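Local atomic coordinates of halocarboxylic acid dehalogenase DehI (Pseudomonas putida, PDB entry 3BJX), a protein that probably hydrolyses the carbon–halogen bond of halocarboxylic acids, as a Group I alpha-haloacid dehalogenase. Residues I76-E81 and E156-I161; Y123-Y127 and A303-F309; T137-E141 and A243-R248; R191-H196 and T219-A224. All coordinates share one frame; numbering follows the deposited sequence.

Interaction 1: I76-E81 and E156-I161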
loop_
_atom_site.group_PDB
_atom_site.type_symbol
_atom_site.label_atom_id
_atom_site.label_comp_id
_atom_site.label_asym_id
_atom_site.label_seq_id
_atom_site.Cartn_x
_atom_site.Cartn_y
_atom_site.Cartn_z
ATOM N N ILE A 76 -2.569 24.213 -8.337
ATOM C CA ILE A 76 -3.456 25.386 -8.270
ATOM C C ILE A 76 -4.161 25.693 -9.583
ATOM O O ILE A 76 -4.803 26.731 -9.715
ATOM C CB ILE A 76 -2.756 26.670 -7.813
ATOM C CG1 ILE A 76 -1.300 26.657 -8.232
ATOM C CG2 ILE A 76 -2.917 26.853 -6.325
ATOM C CD1 ILE A 76 -0.914 27.832 -9.100
ATOM N N THR A 77 -4.028 24.794 -10.546
ATOM C CA THR A 77 -4.691 24.942 -11.812
ATOM C C THR A 77 -6.167 24.607 -11.637
ATOM O O THR A 77 -6.527 23.802 -10.763
ATOM C CB THR A 77 -4.046 24.051 -12.913
ATOM O OG1 THR A 77 -4.296 22.670 -12.640
ATOM C CG2 THR A 77 -2.539 24.282 -13.000
ATOM N N ARG A 78 -7.014 25.260 -12.436
ATOM C CA ARG A 78 -8.400 24.881 -12.577
ATOM C C ARG A 78 -8.524 23.381 -12.879
ATOM O O ARG A 78 -9.417 22.723 -12.357
ATOM C CB ARG A 78 -9.073 25.728 -13.664
ATOM C CG ARG A 78 -10.491 25.296 -14.091
ATOM C CD ARG A 78 -11.560 25.482 -13.005
ATOM N NE ARG A 78 -11.607 26.872 -12.558
ATOM C CZ ARG A 78 -11.983 27.275 -11.349
ATOM N NH1 ARG A 78 -12.345 26.397 -10.438
ATOM N NH2 ARG A 78 -11.961 28.569 -11.053
ATOM N N TYR A 79 -7.629 22.854 -13.716
ATOM C CA TYR A 79 -7.558 21.420 -13.980
ATOM C C TYR A 79 -7.531 20.630 -12.677
ATOM O O TYR A 79 -8.396 19.782 -12.468
ATOM C CB TYR A 79 -6.357 21.041 -14.874
ATOM C CG TYR A 79 -6.282 19.544 -15.193
ATOM C CD1 TYR A 79 -6.571 19.063 -16.463
ATOM C CD2 TYR A 79 -5.930 18.608 -14.201
ATOM C CE1 TYR A 79 -6.506 17.664 -16.754
ATOM C CE2 TYR A 79 -5.856 17.232 -14.475
ATOM C CZ TYR A 79 -6.147 16.769 -15.750
ATOM O OH TYR A 79 -6.080 15.422 -16.007
ATOM N N ALA A 80 -6.572 20.922 -11.799
ATOM C CA ALA A 80 -6.455 20.192 -10.547
ATOM C C ALA A 80 -7.714 20.311 -9.673
ATOM O O ALA A 80 -8.095 19.349 -8.996
ATOM C CB ALA A 80 -5.229 20.610 -9.787
ATOM N N GLU A 81 -8.352 21.478 -9.692
ATOM C CA GLU A 81 -9.579 21.714 -8.916
ATOM C C GLU A 81 -10.758 20.897 -9.465
ATOM O O GLU A 81 -11.491 20.260 -8.710
ATOM C CB GLU A 81 -9.897 23.213 -8.861
ATOM C CG GLU A 81 -11.001 23.608 -7.884
ATOM C CD GLU A 81 -10.567 23.613 -6.438
ATOM O OE1 GLU A 81 -9.349 23.783 -6.163
ATOM O OE2 GLU A 81 -11.462 23.452 -5.566
ATOM N N GLU A 156 -7.988 27.738 -20.132
ATOM C CA GLU A 156 -8.979 27.818 -19.055
ATOM C C GLU A 156 -8.693 26.851 -17.902
ATOM O O GLU A 156 -8.986 27.152 -16.758
ATOM C CB GLU A 156 -10.385 27.571 -19.622
ATOM C CG GLU A 156 -10.886 28.670 -20.556
ATOM C CD GLU A 156 -10.448 28.512 -22.026
ATOM O OE1 GLU A 156 -10.536 27.390 -22.607
ATOM O OE2 GLU A 156 -10.073 29.548 -22.609
ATOM N N LEU A 157 -8.114 25.699 -18.214
ATOM C CA LEU A 157 -7.777 24.710 -17.196
ATOM C C LEU A 157 -6.350 24.881 -16.669
ATOM O O LEU A 157 -5.989 24.348 -15.632
ATOM C CB LEU A 157 -7.983 23.304 -17.745
ATOM C CG LEU A 157 -9.429 22.857 -17.974
ATOM C CD1 LEU A 157 -9.451 21.610 -18.833
ATOM C CD2 LEU A 157 -10.105 22.593 -16.632
ATOM N N ARG A 158 -5.546 25.627 -17.415
ATOM C CA ARG A 158 -4.216 26.018 -16.999
ATOM C C ARG A 158 -4.246 27.213 -16.058
ATOM O O ARG A 158 -3.313 27.418 -15.266
ATOM C CB ARG A 158 -3.398 26.359 -18.220
ATOM C CG ARG A 158 -2.527 25.230 -18.695
ATOM C CD ARG A 158 -1.490 25.746 -19.659
ATOM N NE ARG A 158 -2.059 25.884 -20.997
ATOM C CZ ARG A 158 -2.334 27.040 -21.607
ATOM N NH1 ARG A 158 -2.089 28.204 -21.024
ATOM N NH2 ARG A 158 -2.860 27.018 -22.822
ATOM N N ALA A 159 -5.313 28.008 -16.159
ATOM C CA ALA A 159 -5.498 29.172 -15.303
ATOM C C ALA A 159 -5.397 28.717 -13.867
ATOM O O ALA A 159 -5.746 27.591 -13.545
ATOM C CB ALA A 159 -6.860 29.842 -15.567
ATOM N N SER A 160 -4.900 29.574 -12.996
ATOM C CA SER A 160 -4.837 29.196 -11.592
ATOM C C SER A 160 -5.977 29.782 -10.782
ATOM O O SER A 160 -6.626 30.744 -11.190
ATOM C CB SER A 160 -3.473 29.509 -10.969
ATOM O OG SER A 160 -2.904 30.648 -11.558
ATOM N N ILE A 161 -6.232 29.144 -9.654
ATOM C CA ILE A 161 -7.172 29.614 -8.649
ATOM C C ILE A 161 -6.370 30.391 -7.559
ATOM O O ILE A 161 -5.159 30.165 -7.410
ATOM C CB ILE A 161 -7.946 28.400 -8.033
ATOM C CG1 ILE A 161 -6.998 27.537 -7.181
ATOM C CG2 ILE A 161 -8.648 27.570 -9.147
ATOM C CD1 ILE A 161 -7.608 26.273 -6.628
#
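Ile161 N donates to Ile76 O over 2.8 Å, with an N-H...O angle of 162°, the shortest of three backbone bonds joining 76-81 to 156-161. Arg78 N reaches Ala159 O at 2.9 Å, and between these two bonds Thr77 and Ser160 lie as a single bridged pair. Tyr79 N meets Leu157 O at 2.9 Å, where helix 155-158 gives out. The strand-like tail after this short helix thus leans on the start of helix 78-90, whose N-cap is Thr77: its OG1, placed between the backbone N and the carbonyl carbon (chi1 69°), accepts from Ala80 N at 3.0 Å and also bonds Ala74 O. Ile161 supplies the main apolar body. Its CG2 rests over one face of the Arg78 guanidinium, near the rim, while CG1 passes Ile76 CG2 at 4.2 Å and CD1 points to the carboxylate of Glu81, which is itself held by Lys131 and Tyr127. Replacing Ile161 by alanine is likely to remove the cover that CG2 gives the Arg78 guanidinium and to open a gap beside Ile76 and Glu81. At the other end the side chains of Leu157 and Arg78 cross at about a right angle, Leu157 CD2 3.7 Å from Arg78 CG, and the CB atoms of Leu157 and Tyr79 pack 4.0 Å apart; the Tyr79 ring leads away, its OH bonded to Leu246 O.

Interaction 2: Y123-Y127 and A303-F309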
loop_
_atom_site.group_PDB
_atom_site.type_symbol
_atom_site.label_atom_id
_atom_site.label_comp_id
_atom_site.label_asym_id
_atom_site.label_seq_id
_atom_site.Cartn_x
_atom_site.Cartn_y
_atom_site.Cartn_z
ATOM N N TYR A 123 -16.711 19.124 6.221
ATOM C CA TYR A 123 -16.616 19.860 4.933
ATOM C C TYR A 123 -15.205 20.267 4.534
ATOM O O TYR A 123 -14.857 20.226 3.340
ATOM C CB TYR A 123 -17.515 21.101 4.949
ATOM C CG TYR A 123 -18.989 20.810 4.705
ATOM C CD1 TYR A 123 -19.541 19.550 5.025
ATOM C CD2 TYR A 123 -19.827 21.776 4.183
ATOM C CE1 TYR A 123 -20.869 19.267 4.821
ATOM C CE2 TYR A 123 -21.167 21.498 3.976
ATOM C CZ TYR A 123 -21.674 20.232 4.303
ATOM O OH TYR A 123 -22.986 19.925 4.108
ATOM N N ALA A 124 -14.400 20.691 5.508
ATOM C CA ALA A 124 -13.017 21.057 5.237
ATOM C C ALA A 124 -12.253 19.862 4.698
ATOM O O ALA A 124 -11.351 20.018 3.867
ATOM C CB ALA A 124 -12.325 21.593 6.507
ATOM N N PHE A 125 -12.582 18.680 5.208
ATOM C CA PHE A 125 -11.913 17.456 4.826
ATOM C C PHE A 125 -12.416 16.938 3.510
ATOM O O PHE A 125 -11.604 16.533 2.690
ATOM C CB PHE A 125 -12.020 16.372 5.906
ATOM C CG PHE A 125 -11.049 16.558 7.021
ATOM C CD1 PHE A 125 -9.730 16.229 6.851
ATOM C CD2 PHE A 125 -11.453 17.115 8.229
ATOM C CE1 PHE A 125 -8.824 16.429 7.871
ATOM C CE2 PHE A 125 -10.545 17.321 9.239
ATOM C CZ PHE A 125 -9.233 16.992 9.063
ATOM N N ASN A 126 -13.743 16.930 3.322
ATOM C CA ASN A 126 -14.357 16.651 2.014
ATOM C C ASN A 126 -13.735 17.441 0.886
ATOM O O ASN A 126 -13.558 16.909 -0.199
ATOM C CB ASN A 126 -15.874 16.885 2.041
ATOM C CG ASN A 126 -16.579 15.896 2.917
ATOM O OD1 ASN A 126 -15.974 14.891 3.300
ATOM N ND2 ASN A 126 -17.843 16.165 3.266
ATOM N N TYR A 127 -13.404 18.705 1.160
ATOM C CA TYR A 127 -12.753 19.575 0.190
ATOM C C TYR A 127 -11.289 19.226 -0.090
ATOM O O TYR A 127 -10.875 19.190 -1.246
ATOM C CB TYR A 127 -12.865 21.057 0.596
ATOM C CG TYR A 127 -12.207 21.965 -0.403
ATOM C CD1 TYR A 127 -12.830 22.242 -1.614
ATOM C CD2 TYR A 127 -10.953 22.510 -0.167
ATOM C CE1 TYR A 127 -12.239 23.054 -2.561
ATOM C CE2 TYR A 127 -10.331 23.332 -1.124
ATOM C CZ TYR A 127 -10.994 23.600 -2.326
ATOM O OH TYR A 127 -10.437 24.407 -3.312
ATOM N N ALA A 303 -25.166 17.666 -0.875
ATOM C CA ALA A 303 -24.341 18.376 0.090
ATOM C C ALA A 303 -23.006 17.666 0.277
ATOM O O ALA A 303 -21.984 18.314 0.461
ATOM C CB ALA A 303 -25.067 18.492 1.426
ATOM N N ALA A 304 -23.029 16.333 0.221
ATOM C CA ALA A 304 -21.832 15.515 0.435
ATOM C C ALA A 304 -20.837 15.621 -0.715
ATOM O O ALA A 304 -19.637 15.732 -0.484
ATOM C CB ALA A 304 -22.205 14.048 0.685
ATOM N N SER A 305 -21.352 15.634 -1.940
ATOM C CA SER A 305 -20.545 15.461 -3.145
ATOM C C SER A 305 -20.163 16.735 -3.922
ATOM O O SER A 305 -19.256 16.704 -4.777
ATOM C CB SER A 305 -21.286 14.531 -4.085
ATOM O OG SER A 305 -22.357 15.221 -4.671
ATOM N N LYS A 306 -20.900 17.818 -3.684
ATOM C CA LYS A 306 -20.582 19.107 -4.277
ATOM C C LYS A 306 -19.434 19.767 -3.479
ATOM O O LYS A 306 -19.217 19.439 -2.314
ATOM C CB LYS A 306 -21.838 19.984 -4.411
ATOM C CG LYS A 306 -22.649 19.665 -5.714
ATOM C CD LYS A 306 -23.418 20.913 -6.290
ATOM C CE LYS A 306 -23.824 20.761 -7.798
ATOM N NZ LYS A 306 -24.638 21.917 -8.328
ATOM N N SER A 307 -18.678 20.649 -4.129
ATOM C CA SER A 307 -17.512 21.280 -3.506
ATOM C C SER A 307 -18.004 22.156 -2.384
ATOM O O SER A 307 -18.772 23.103 -2.634
ATOM C CB SER A 307 -16.751 22.118 -4.518
ATOM O OG SER A 307 -15.677 22.817 -3.904
ATOM N N PRO A 308 -17.587 21.854 -1.135
ATOM C CA PRO A 308 -18.106 22.639 -0.008
ATOM C C PRO A 308 -17.671 24.097 -0.076
ATOM O O PRO A 308 -18.318 24.955 0.516
ATOM C CB PRO A 308 -17.476 21.961 1.223
ATOM C CG PRO A 308 -16.840 20.730 0.748
ATOM C CD PRO A 308 -16.634 20.813 -0.700
ATOM N N PHE A 309 -16.576 24.352 -0.788
ATOM C CA PHE A 309 -15.969 25.676 -0.908
ATOM C C PHE A 309 -15.651 26.004 -2.383
ATOM O O PHE A 309 -14.472 25.996 -2.797
ATOM C CB PHE A 309 -14.702 25.761 -0.043
ATOM C CG PHE A 309 -14.932 25.423 1.415
ATOM C CD1 PHE A 309 -15.506 26.352 2.285
ATOM C CD2 PHE A 309 -14.582 24.182 1.918
ATOM C CE1 PHE A 309 -15.717 26.040 3.640
ATOM C CE2 PHE A 309 -14.809 23.861 3.267
ATOM C CZ PHE A 309 -15.366 24.800 4.123
#
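Pro308 sets its ring against helix 112-143 between Tyr123 and Tyr127: CB lies 3.8 Å from Tyr123 CD2, and CG is 4.0 Å from Tyr127 CB. The same CG comes to 3.3 Å from the backbone oxygen Tyr123 O, which is already engaged by Tyr127 N one helical turn on. Phe309 follows with an offset edge-to-face stack, its edge toward the face of Tyr127, ring centroids 5.9 Å apart and planes at 89°. Its CD2 packs 3.8 Å from Tyr127 CB and its CE2 reaches 3.6 Å from Tyr123 O, so one ring edge is laid along the helix backbone. With CG anti to the backbone N (chi1 -180°), the Tyr127 ring lies alongside the incoming chain; Ser307 OG lies at the edge of the ring, near CD1 and CE1, while Phe309 O approaches CE1 from outside the ring plane. At the far end Tyr123 OH touches Ala303 CB at 3.7 Å.

Further out, the tyrosine hydroxyls are fixed by other elements. Tyr123 OH bonds Asp299, and Tyr127 OH, besides Glu81, meets Arg46 and Lys131. Arg46 also takes Phe309 O, tying the C-terminal end of the chain to the same polar cluster, while Asn126 ND2 is turned to Thr295 of helix 267-299. Pro166 and Met169 pack on Phe309. The tail that follows helix 301-305 is therefore fastened to helix 112-143 by shape and aromatic packing, while the hydroxyls of Tyr123 and Tyr127 and the amide nitrogen of Asn126 bond to residues elsewhere in the fold.

Interaction 3: T137-E141 and A243-R248. Unlike the reference sequence in segment 243-248: Arg244 (reference Pro).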
loop_
_atom_site.group_PDB
_atom_site.type_symbol
_atom_site.label_atom_id
_atom_site.label_comp_id
_atom_site.label_asym_id
_atom_site.label_seq_id
_atom_site.Cartn_x
_atom_site.Cartn_y
_atom_site.Cartn_z
ATOM N N THR A 137 -0.749 10.974 -5.343
ATOM C CA THR A 137 -0.677 10.290 -6.648
ATOM C C THR A 137 0.372 10.884 -7.602
ATOM O O THR A 137 1.104 10.104 -8.217
ATOM C CB THR A 137 -2.056 10.187 -7.358
ATOM O OG1 THR A 137 -3.023 9.686 -6.434
ATOM C CG2 THR A 137 -1.992 9.214 -8.558
ATOM N N ALA A 138 0.466 12.222 -7.735
ATOM C CA ALA A 138 1.529 12.823 -8.578
ATOM C C ALA A 138 2.913 12.418 -8.066
ATOM O O ALA A 138 3.791 12.001 -8.838
ATOM C CB ALA A 138 1.411 14.341 -8.647
ATOM N N LEU A 139 3.075 12.503 -6.746
ATOM C CA LEU A 139 4.280 12.053 -6.063
ATOM C C LEU A 139 4.571 10.555 -6.200
ATOM O O LEU A 139 5.704 10.200 -6.402
ATOM C CB LEU A 139 4.239 12.452 -4.586
ATOM C CG LEU A 139 4.129 13.927 -4.155
ATOM C CD1 LEU A 139 4.459 14.061 -2.690
ATOM C CD2 LEU A 139 4.989 14.868 -4.983
ATOM N N SER A 140 3.562 9.685 -6.075
ATOM C CA SER A 140 3.803 8.255 -6.061
ATOM C C SER A 140 4.153 7.785 -7.455
ATOM O O SER A 140 5.082 6.986 -7.651
ATOM C CB SER A 140 2.581 7.498 -5.554
ATOM O OG SER A 140 2.794 6.090 -5.632
ATOM N N GLU A 141 3.411 8.305 -8.428
ATOM C CA GLU A 141 3.585 7.918 -9.818
ATOM C C GLU A 141 4.981 8.258 -10.371
ATOM O O GLU A 141 5.619 7.430 -11.041
ATOM C CB GLU A 141 2.462 8.567 -10.629
ATOM C CG GLU A 141 1.887 7.750 -11.766
ATOM C CD GLU A 141 1.545 6.315 -11.419
ATOM O OE1 GLU A 141 1.080 6.024 -10.302
ATOM O OE2 GLU A 141 1.725 5.466 -12.306
ATOM N N ALA A 243 -7.699 8.968 -10.049
ATOM C CA ALA A 243 -6.650 9.909 -9.640
ATOM C C ALA A 243 -5.331 9.713 -10.395
ATOM O O ALA A 243 -4.651 10.684 -10.694
ATOM C CB ALA A 243 -6.421 9.828 -8.138
ATOM N N ARG A 244 -4.990 8.453 -10.692
ATOM C CA ARG A 244 -3.806 8.057 -11.490
ATOM C C ARG A 244 -3.899 8.653 -12.889
ATOM O O ARG A 244 -2.952 9.236 -13.363
ATOM C CB ARG A 244 -3.650 6.514 -11.506
ATOM C CG ARG A 244 -2.433 5.910 -12.257
ATOM C CD ARG A 244 -2.205 4.413 -11.857
ATOM N NE ARG A 244 -1.262 4.239 -10.705
ATOM C CZ ARG A 244 -1.380 3.375 -9.683
ATOM N NH1 ARG A 244 -2.428 2.559 -9.583
ATOM N NH2 ARG A 244 -0.438 3.349 -8.750
ATOM N N GLU A 245 -5.063 8.532 -13.525
ATOM C CA GLU A 245 -5.289 9.094 -14.855
ATOM C C GLU A 245 -5.288 10.613 -14.802
ATOM O O GLU A 245 -4.702 11.276 -15.674
ATOM C CB GLU A 245 -6.618 8.621 -15.447
ATOM C CG GLU A 245 -6.739 7.105 -15.585
ATOM C CD GLU A 245 -8.148 6.657 -15.827
ATOM O OE1 GLU A 245 -9.074 7.453 -15.614
ATOM O OE2 GLU A 245 -8.344 5.509 -16.225
ATOM N N LEU A 246 -5.958 11.161 -13.790
ATOM C CA LEU A 246 -6.015 12.593 -13.631
ATOM C C LEU A 246 -4.609 13.191 -13.518
ATOM O O LEU A 246 -4.363 14.251 -14.101
ATOM C CB LEU A 246 -6.940 13.010 -12.465
ATOM C CG LEU A 246 -8.429 12.864 -12.796
ATOM C CD1 LEU A 246 -9.281 12.853 -11.551
ATOM C CD2 LEU A 246 -8.891 13.959 -13.746
ATOM N N VAL A 247 -3.679 12.537 -12.807
ATOM C CA VAL A 247 -2.318 13.126 -12.741
ATOM C C VAL A 247 -1.523 13.037 -14.040
ATOM O O VAL A 247 -0.654 13.874 -14.259
ATOM C CB VAL A 247 -1.433 12.742 -11.482
ATOM C CG1 VAL A 247 -2.279 12.596 -10.227
ATOM C CG2 VAL A 247 -0.546 11.509 -11.738
ATOM N N ARG A 248 -1.811 12.038 -14.882
ATOM C CA ARG A 248 -1.206 11.918 -16.216
ATOM C C ARG A 248 -1.548 13.090 -17.105
ATOM O O ARG A 248 -0.707 13.534 -17.883
ATOM C CB ARG A 248 -1.708 10.685 -16.958
ATOM C CG ARG A 248 -1.216 9.411 -16.437
ATOM C CD ARG A 248 0.013 8.862 -17.157
ATOM N NE ARG A 248 0.203 7.512 -16.616
ATOM C CZ ARG A 248 0.815 7.222 -15.470
ATOM N NH1 ARG A 248 1.397 8.157 -14.736
ATOM N NH2 ARG A 248 0.854 5.972 -15.067
#
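Glu141, Arg244 and Arg248 form a salt-bridge network where helices 112-143 and 230-248 cross almost at right angles, at -82°, with segment axes 9.4 Å apart. Arginines of helix 230-248 share the two carboxylate oxygens. Arg244 NE gives a straight bond to Glu141 OE1 at 3.0 Å, backed by a weak one from its NH2, and Arg248 NH2 binds Glu141 OE2 at 2.9 Å. Both oxygens lie close to the guanidinium planes but are approached from above the carboxylate plane, the two flat groups of each pair being steeply turned. Arg146 adds a second salt bridge to OE2, so this buried acid is surrounded by positive charge, which would probably stabilise it as an anion. Val247 CG1 packs 3.8 Å from Thr137 CB, and its CB lies 4.3 Å from Ala138 CB. Thr137 CG2, anti to the backbone N, reaches Arg244 CA at 3.6 Å, while OG1 bonds Leu133 O. Arg248 NH1 binds Pro147 O, and its NE forms a salt bridge to a sulfate ion, probably from crystallisation. Tyr197 of the second subunit packs on all three charged residues, and within the chain helix 267-299 meets Thr137 and Arg244 through Gln281, while helix 78-90 flanks Ala243 with Leu87.

Interaction 4: R191-H196 and T219-A224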
loop_
_atom_site.group_PDB
_atom_site.type_symbol
_atom_site.label_atom_id
_atom_site.label_comp_id
_atom_site.label_asym_id
_atom_site.label_seq_id
_atom_site.Cartn_x
_atom_site.Cartn_y
_atom_site.Cartn_z
ATOM N N ARG A 191 -9.206 2.051 17.019
ATOM C CA ARG A 191 -10.361 1.255 16.508
ATOM C C ARG A 191 -10.807 1.643 15.084
ATOM O O ARG A 191 -11.123 0.777 14.255
ATOM C CB ARG A 191 -11.541 1.253 17.501
ATOM C CG ARG A 191 -12.941 1.000 16.889
ATOM C CD ARG A 191 -13.480 -0.449 16.977
ATOM N NE ARG A 191 -14.907 -0.481 16.579
ATOM C CZ ARG A 191 -15.524 -1.473 15.915
ATOM N NH1 ARG A 191 -14.871 -2.580 15.561
ATOM N NH2 ARG A 191 -16.814 -1.352 15.597
ATOM N N VAL A 192 -10.807 2.935 14.784
ATOM C CA VAL A 192 -11.258 3.377 13.455
ATOM C C VAL A 192 -10.182 3.126 12.396
ATOM O O VAL A 192 -10.488 2.775 11.254
ATOM C CB VAL A 192 -11.810 4.833 13.475
ATOM C CG1 VAL A 192 -10.712 5.855 13.762
ATOM C CG2 VAL A 192 -12.591 5.125 12.215
ATOM N N ALA A 193 -8.925 3.257 12.805
ATOM C CA ALA A 193 -7.786 2.893 11.981
ATOM C C ALA A 193 -7.787 1.380 11.660
ATOM O O ALA A 193 -7.739 0.995 10.495
ATOM C CB ALA A 193 -6.502 3.304 12.679
ATOM N N ASP A 194 -7.847 0.534 12.689
ATOM C CA ASP A 194 -7.987 -0.908 12.481
ATOM C C ASP A 194 -9.224 -1.270 11.643
ATOM O O ASP A 194 -9.142 -2.131 10.770
ATOM C CB ASP A 194 -7.970 -1.681 13.806
ATOM C CG ASP A 194 -6.591 -1.704 14.466
ATOM O OD1 ASP A 194 -5.566 -1.409 13.796
ATOM O OD2 ASP A 194 -6.531 -2.024 15.679
ATOM N N LEU A 195 -10.350 -0.604 11.880
ATOM C CA LEU A 195 -11.562 -0.827 11.065
ATOM C C LEU A 195 -11.316 -0.769 9.542
ATOM O O LEU A 195 -11.893 -1.539 8.788
ATOM C CB LEU A 195 -12.666 0.158 11.443
ATOM C CG LEU A 195 -14.106 -0.251 11.076
ATOM C CD1 LEU A 195 -14.737 -1.066 12.193
ATOM C CD2 LEU A 195 -14.952 0.978 10.779
ATOM N N HIS A 196 -10.455 0.150 9.115
ATOM C CA HIS A 196 -10.145 0.367 7.708
ATOM C C HIS A 196 -8.914 -0.446 7.286
ATOM O O HIS A 196 -8.466 -0.371 6.139
ATOM C CB HIS A 196 -9.851 1.851 7.494
ATOM C CG HIS A 196 -11.051 2.740 7.628
ATOM N ND1 HIS A 196 -11.574 3.112 8.848
ATOM C CD2 HIS A 196 -11.800 3.371 6.691
ATOM C CE1 HIS A 196 -12.614 3.903 8.657
ATOM N NE2 HIS A 196 -12.769 4.083 7.357
ATOM N N THR A 219 -17.882 5.926 13.898
ATOM C CA THR A 219 -17.053 4.722 13.741
ATOM C C THR A 219 -17.906 3.458 13.810
ATOM O O THR A 219 -17.917 2.666 12.856
ATOM C CB THR A 219 -15.869 4.653 14.779
ATOM O OG1 THR A 219 -14.946 5.730 14.554
ATOM C CG2 THR A 219 -15.117 3.316 14.708
ATOM N N ASP A 220 -18.625 3.279 14.925
ATOM C CA ASP A 220 -19.291 1.987 15.233
ATOM C C ASP A 220 -20.643 1.803 14.550
ATOM O O ASP A 220 -21.101 0.675 14.344
ATOM C CB ASP A 220 -19.468 1.778 16.755
ATOM C CG ASP A 220 -18.141 1.629 17.500
ATOM O OD1 ASP A 220 -17.091 1.373 16.867
ATOM O OD2 ASP A 220 -18.151 1.759 18.738
ATOM N N GLU A 221 -21.275 2.914 14.212
ATOM C CA GLU A 221 -22.643 2.893 13.731
ATOM C C GLU A 221 -22.763 3.324 12.275
ATOM O O GLU A 221 -23.692 2.885 11.560
ATOM C CB GLU A 221 -23.537 3.780 14.613
ATOM C CG GLU A 221 -23.296 3.644 16.118
ATOM C CD GLU A 221 -24.248 4.511 16.938
ATOM O OE1 GLU A 221 -25.306 4.902 16.387
ATOM O OE2 GLU A 221 -23.949 4.808 18.122
ATOM N N VAL A 222 -21.855 4.196 11.841
ATOM C CA VAL A 222 -21.867 4.680 10.460
ATOM C C VAL A 222 -20.837 3.921 9.605
ATOM O O VAL A 222 -21.181 3.382 8.569
ATOM C CB VAL A 222 -21.699 6.261 10.345
ATOM C CG1 VAL A 222 -21.815 6.741 8.887
ATOM C CG2 VAL A 222 -22.719 7.003 11.214
ATOM N N LEU A 223 -19.588 3.861 10.040
ATOM C CA LEU A 223 -18.540 3.291 9.193
ATOM C C LEU A 223 -18.392 1.777 9.301
ATOM O O LEU A 223 -17.960 1.127 8.336
ATOM C CB LEU A 223 -17.198 3.971 9.451
ATOM C CG LEU A 223 -17.038 5.454 9.081
ATOM C CD1 LEU A 223 -15.588 5.898 9.306
ATOM C CD2 LEU A 223 -17.468 5.724 7.633
ATOM N N ALA A 224 -18.751 1.206 10.459
ATOM C CA ALA A 224 -18.559 -0.245 10.652
ATOM C C ALA A 224 -19.267 -1.129 9.602
ATOM O O ALA A 224 -18.670 -2.088 9.115
ATOM C CB ALA A 224 -18.890 -0.682 12.093
#
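Arg191 and Asp220 make the one salt bridge between helices 183-195 and 212-223. Arg191 NE and NH2 both seize Asp220 OD1, side-on, at 2.9 Å and 3.0 Å; the oxygen lies in the guanidinium plane, and both nitrogens come from the same face of the carboxylate, turned 57° from the guanidinium. Leu195 CD1 sits over one face of the guanidinium, near its rim. A leucine in place of Asp220 would probably leave the Arg191 guanidinium without its mate and free to swing away. The remaining contact is mostly apolar. With CG2 anti to the backbone N, Val192 packs that methyl 3.4 Å from Thr219 OG1, itself hydrogen-bonded to Leu215 O, and 4.2 Å from Leu223 CD1. Leu195 CD2 approaches Ala224 CA at 3.8 Å. Leu223 CD1 also meets the edge of the His196 ring, 3.6 Å from CE1. A hydrogen bond within 191-196 fixes that ring: ND1 donates to Val192 O at 2.7 Å, while NE2 is bonded to Ser290. The axes of 191-195 and 219-223 cross at -34°, with a wider pi-type turn in the latter. Phe205 of helix 203-208 packs on both Val192 and Leu223, and helix 267-299 lies against Leu223 through Ser290 and Ile294.

In the fold
Of the four contacts in this strand-free, helical protein, interaction 3 is the buried one; the others are partly buried, and interaction 1 lies farthest from the chain's centre, about 21 Å. Interactions 2 and 3 use different turns of helix 112-143, one meeting the C-terminal tail through aromatics, the other a helix through buried charge. Interaction 1 relies on backbone bonds, as suits a loop meeting a helix start, yet it touches interactions 2 and 3 through the side chains of Glu81 and Tyr79. Interaction 4 stands across the chain's centre from interaction 1, their centres about 35 Å apart, and places its salt bridge at an exposed arginine.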